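Local coordinates for protein aminotransferase class-III (Ochrobactrum anthropi, PDB 5GHG) that probably moves amino groups between amines and carbonyl substrates, as an omega-transaminase that holds the pyridoxamine phosphate form of its cofactor, at residues B[53-58]-B[426-431]; B[262-267]-B[287-292]. The protein carries 1 engineered substitution. All coordinates share one frame; numbering follows the deposited sequence.

Contact 1 (B[53-58]-B[426-431]); sequences AMSGLL and CPPLII. Engineered in segment 53-58: L58 (natural residue Trp).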
# COMPACT_ATOMS: atom_id res chain seq x y z
N ALA B 53 -18.39 -1.27 -17.02
CA ALA B 53 -17.68 -0.80 -18.18
C ALA B 53 -16.32 -0.23 -17.83
O ALA B 53 -15.56 0.11 -18.74
CB ALA B 53 -18.52 0.22 -18.94
N MET B 54 -16.00 -0.11 -16.54
CA MET B 54 -14.69 0.31 -16.08
C MET B 54 -13.84 -0.84 -15.56
O MET B 54 -12.71 -0.61 -15.11
CB MET B 54 -14.82 1.36 -14.96
CG MET B 54 -15.46 2.67 -15.40
SD MET B 54 -14.46 3.39 -16.69
CE MET B 54 -12.96 3.78 -15.78
N SER B 55 -14.36 -2.07 -15.57
CA SER B 55 -13.63 -3.19 -14.98
C SER B 55 -13.25 -2.90 -13.53
O SER B 55 -12.16 -3.24 -13.06
CB SER B 55 -12.39 -3.54 -15.79
OG SER B 55 -12.71 -3.76 -17.15
N GLY B 56 -14.15 -2.25 -12.80
CA GLY B 56 -13.85 -1.88 -11.43
C GLY B 56 -13.00 -0.63 -11.41
O GLY B 56 -13.53 0.46 -11.64
N LEU B 57 -11.70 -0.76 -11.20
CA LEU B 57 -10.82 0.41 -11.35
C LEU B 57 -9.84 0.17 -12.47
O LEU B 57 -8.62 0.20 -12.27
CB LEU B 57 -10.08 0.73 -10.03
CG LEU B 57 -10.92 1.23 -8.86
CD1 LEU B 57 -10.09 1.50 -7.61
CD2 LEU B 57 -11.70 2.48 -9.26
N LEU B 58 -10.37 -0.08 -13.67
CA LEU B 58 -9.58 -0.39 -14.86
C LEU B 58 -8.68 -1.59 -14.64
O LEU B 58 -7.58 -1.67 -15.20
CB LEU B 58 -8.78 0.84 -15.30
CG LEU B 58 -9.57 2.12 -15.59
CD1 LEU B 58 -9.89 2.89 -14.29
CD2 LEU B 58 -8.87 3.04 -16.59
N CYS B 426 -13.55 1.21 -20.12
CA CYS B 426 -12.39 0.34 -19.97
C CYS B 426 -12.89 -1.03 -19.53
O CYS B 426 -12.64 -1.47 -18.40
CB CYS B 426 -11.42 0.95 -18.95
SG CYS B 426 -9.89 0.06 -18.67
N PRO B 427 -13.65 -1.71 -20.39
CA PRO B 427 -14.36 -2.92 -19.96
C PRO B 427 -13.44 -4.12 -19.87
O PRO B 427 -12.30 -4.09 -20.36
CB PRO B 427 -15.43 -3.10 -21.04
CG PRO B 427 -14.78 -2.49 -22.29
CD PRO B 427 -14.02 -1.29 -21.75
N PRO B 428 -13.89 -5.21 -19.24
CA PRO B 428 -13.03 -6.37 -19.07
C PRO B 428 -12.59 -6.96 -20.41
O PRO B 428 -13.29 -6.87 -21.41
CB PRO B 428 -13.89 -7.35 -18.27
CG PRO B 428 -14.90 -6.48 -17.57
CD PRO B 428 -15.19 -5.37 -18.54
N LEU B 429 -11.39 -7.55 -20.40
CA LEU B 429 -10.79 -8.16 -21.58
C LEU B 429 -11.65 -9.26 -22.17
O LEU B 429 -11.49 -9.60 -23.35
CB LEU B 429 -9.41 -8.73 -21.24
CG LEU B 429 -8.42 -7.82 -20.51
CD1 LEU B 429 -7.14 -8.60 -20.16
CD2 LEU B 429 -8.09 -6.63 -21.38
N ILE B 430 -12.57 -9.83 -21.37
CA ILE B 430 -13.44 -10.91 -21.80
C ILE B 430 -14.71 -10.43 -22.50
O ILE B 430 -15.53 -11.27 -22.91
CB ILE B 430 -13.87 -11.80 -20.61
CG1 ILE B 430 -14.60 -10.97 -19.55
CG2 ILE B 430 -12.66 -12.59 -20.02
CD1 ILE B 430 -15.45 -11.82 -18.60
N ILE B 431 -14.92 -9.13 -22.63
CA ILE B 431 -16.16 -8.64 -23.24
C ILE B 431 -16.26 -9.13 -24.69
O ILE B 431 -15.25 -9.38 -25.35
CB ILE B 431 -16.24 -7.11 -23.14
CG1 ILE B 431 -17.67 -6.62 -23.43
CG2 ILE B 431 -15.20 -6.45 -24.04
CD1 ILE B 431 -17.92 -5.17 -23.05
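C426 carries most of this contact, meeting A53, S55 and L58 with different atoms. Its backbone N-H gives a short bond, C426 N to A53 O (2.7 Å), that runs nearly along the C=O axis, at a C=O...N angle of 163°. The same carbonyl also lies against P427, with P427 CD 3.7 Å from A53 O. On the side-chain side, SG is anti to the backbone N (chi1 -178°), which carries it along the flank of L58; C426 SG sits 3.6 Å from L58 CB, and L58 CG and CD2 follow at nearly the same spacing. L58 is an engineered replacement for tryptophan. S55 OG lies by C426 O and P428 CD, though the place of this hydroxyl is doubtful. In the second shell, E52 OE1 accepts from G56 N, while R266 touches both S55 and C426. M439 of helix 433-455 packs on A53 and P427. The two segments follow strands 49-52 and 422-425 of one mixed sheet, and the side chain of L58 comes to about 6 Å from the cofactor. Here the N-terminal and C-terminal parts of the chain meet beside the active site, consistent with a fold-type I, class-III aminotransferase.

Contact 2 (B[262-267]-B[287-292]); sequences CGFGRT and KQLSSS. With PMP (4'-deoxy-4'-aminopyridoxal-5'-phosphate), chain C.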
# COMPACT_ATOMS: atom_id res chain seq x y z
N CYS B 262 -2.16 0.25 -18.49
CA CYS B 262 -2.01 -0.23 -19.86
C CYS B 262 -1.56 -1.68 -19.94
O CYS B 262 -1.69 -2.30 -21.01
CB CYS B 262 -1.04 0.68 -20.63
SG CYS B 262 -1.64 2.41 -20.76
N GLY B 263 -1.02 -2.24 -18.87
CA GLY B 263 -0.39 -3.54 -18.95
C GLY B 263 -1.39 -4.67 -19.15
O GLY B 263 -2.56 -4.58 -18.74
N PHE B 264 -0.93 -5.72 -19.82
CA PHE B 264 -1.64 -6.98 -19.99
C PHE B 264 -2.86 -6.85 -20.89
O PHE B 264 -3.91 -7.41 -20.61
CB PHE B 264 -1.98 -7.59 -18.62
CG PHE B 264 -0.77 -7.73 -17.74
CD1 PHE B 264 0.18 -8.70 -18.02
CD2 PHE B 264 -0.53 -6.85 -16.71
CE1 PHE B 264 1.34 -8.81 -17.23
CE2 PHE B 264 0.61 -6.94 -15.92
CZ PHE B 264 1.54 -7.92 -16.19
N GLY B 265 -2.71 -6.15 -22.02
CA GLY B 265 -3.66 -6.21 -23.12
C GLY B 265 -4.60 -5.04 -23.29
O GLY B 265 -5.37 -5.01 -24.25
N ARG B 266 -4.53 -4.03 -22.42
CA ARG B 266 -5.53 -2.97 -22.41
C ARG B 266 -5.50 -2.13 -23.69
O ARG B 266 -6.55 -1.64 -24.12
CB ARG B 266 -5.33 -2.09 -21.18
CG ARG B 266 -6.26 -0.90 -21.08
CD ARG B 266 -7.71 -1.32 -21.16
NE ARG B 266 -8.08 -2.29 -20.13
CZ ARG B 266 -9.28 -2.85 -20.04
NH1 ARG B 266 -10.22 -2.56 -20.94
NH2 ARG B 266 -9.54 -3.71 -19.08
N THR B 267 -4.34 -1.92 -24.30
CA THR B 267 -4.23 -0.95 -25.40
C THR B 267 -4.12 -1.60 -26.78
O THR B 267 -3.80 -0.92 -27.75
CB THR B 267 -3.05 0.01 -25.18
OG1 THR B 267 -1.81 -0.71 -25.32
CG2 THR B 267 -3.13 0.64 -23.80
N LYS B 287 -2.82 -4.14 -11.07
CA LYS B 287 -4.18 -4.21 -11.61
C LYS B 287 -4.42 -5.46 -12.44
O LYS B 287 -4.70 -6.52 -11.87
CB LYS B 287 -4.49 -2.97 -12.43
CG LYS B 287 -4.80 -1.74 -11.57
CD LYS B 287 -5.19 -0.57 -12.46
CE LYS B 287 -5.01 0.76 -11.74
NZ LYS B 287 -6.19 1.22 -11.03
N GLN B 288 -4.32 -5.36 -13.77
CA GLN B 288 -4.61 -6.55 -14.57
C GLN B 288 -3.59 -7.66 -14.36
O GLN B 288 -3.83 -8.78 -14.80
CB GLN B 288 -4.71 -6.22 -16.07
CG GLN B 288 -5.81 -5.21 -16.39
CD GLN B 288 -6.30 -5.28 -17.83
OE1 GLN B 288 -7.51 -5.40 -18.07
NE2 GLN B 288 -5.38 -5.20 -18.79
N LEU B 289 -2.47 -7.36 -13.71
CA LEU B 289 -1.53 -8.40 -13.30
C LEU B 289 -2.24 -9.53 -12.55
O LEU B 289 -1.95 -10.71 -12.76
CB LEU B 289 -0.45 -7.77 -12.42
CG LEU B 289 0.60 -8.67 -11.78
CD1 LEU B 289 1.40 -9.39 -12.86
CD2 LEU B 289 1.52 -7.86 -10.86
N SER B 290 -3.20 -9.18 -11.68
CA SER B 290 -3.98 -10.18 -10.97
C SER B 290 -5.47 -10.03 -11.23
O SER B 290 -6.28 -10.69 -10.54
CB SER B 290 -3.71 -10.10 -9.46
OG SER B 290 -4.28 -8.90 -8.92
N SER B 291 -5.87 -9.19 -12.18
CA SER B 291 -7.26 -8.76 -12.34
C SER B 291 -7.84 -8.22 -11.03
O SER B 291 -9.06 -8.28 -10.81
CB SER B 291 -8.13 -9.91 -12.89
OG SER B 291 -7.76 -10.20 -14.23
N SER B 292 -6.98 -7.72 -10.16
CA SER B 292 -7.37 -7.23 -8.83
C SER B 292 -8.00 -8.30 -7.94
O SER B 292 -8.62 -7.97 -6.93
CB SER B 292 -8.31 -6.02 -8.94
OG SER B 292 -7.61 -4.89 -9.39
N1 PMP C . -0.20 4.25 -11.63
C2 PMP C . -1.32 4.29 -12.41
C2A PMP C . -1.17 4.60 -13.87
C3 PMP C . -2.60 4.08 -11.85
O3 PMP C . -3.69 4.21 -12.67
C4 PMP C . -2.72 3.77 -10.47
C4A PMP C . -4.05 3.45 -9.80
N4A PMP C . -5.16 4.24 -10.23
C5 PMP C . -1.53 3.73 -9.70
C6 PMP C . -0.29 3.90 -10.30
C5A PMP C . -1.53 3.46 -8.23
O4P PMP C . -1.92 2.10 -7.97
P PMP C . -2.60 1.73 -6.52
O1P PMP C . -1.75 2.29 -5.44
O2P PMP C . -2.65 0.22 -6.53
O3P PMP C . -3.97 2.36 -6.46
O HOH W 1 -2.83 -3.55 -15.93
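G263 O is gripped by the carboxamide of Q288 and by a water. Q288 NE2 donates to G263 O at 2.9 Å, in the carbonyl plane and close to the amide plane; the water lies 3.0 Å from G263 O and accepts from Q288 N, closing a small bridge between the segments. The Q288 chain runs extended beyond CG (chi2 -157°), which brings its amide between G263 and R266. Q288 OE1 takes R266 NH2 at 2.8 Å, from above the carbonyl plane, with guanidinium and amide planes 40° apart. That arginine's stronger partner is P427 O, bound through NH1. A leucine in place of Q288 would probably leave G263 O without its amide donor and R266 NH2 without this acceptor, so less firmly placed. Beside the amide, F264 and L289 lie side by side, F264 CZ 3.6 Å from L289 CD1. K287 leads away: K287 NZ stands 3.3 Å from N4A of the pyridoxamine phosphate, as expected of the family's Schiff-base lysine. The two loops follow strands 254-258 and 282-285, parallel neighbours in one sheet. Helix 93-104 packs on F264 and L289 through L101, and helix 329-344 meets the same pair through L339 and A335.

How the contacts relate
Both contacts are buried and their centres lie 10 Å apart, yet they follow strands of different sheets. Contact 1 joins the segments that follow strands 49-52 and 422-425, while contact 2 joins loops that follow strands 254-258 and 282-285. Contact 1 rests mainly on a backbone bond and sulfur-aliphatic packing; contact 2 relies on a side-chain amide, a guanidinium, a water and a Phe-Leu pair. The two are tied together at the cofactor lysine, where K287 NZ probably bonds to L57 O at 2.9 Å. R266 also reaches the 426-431 segment and so serves both contacts, and each contact touches the second subunit.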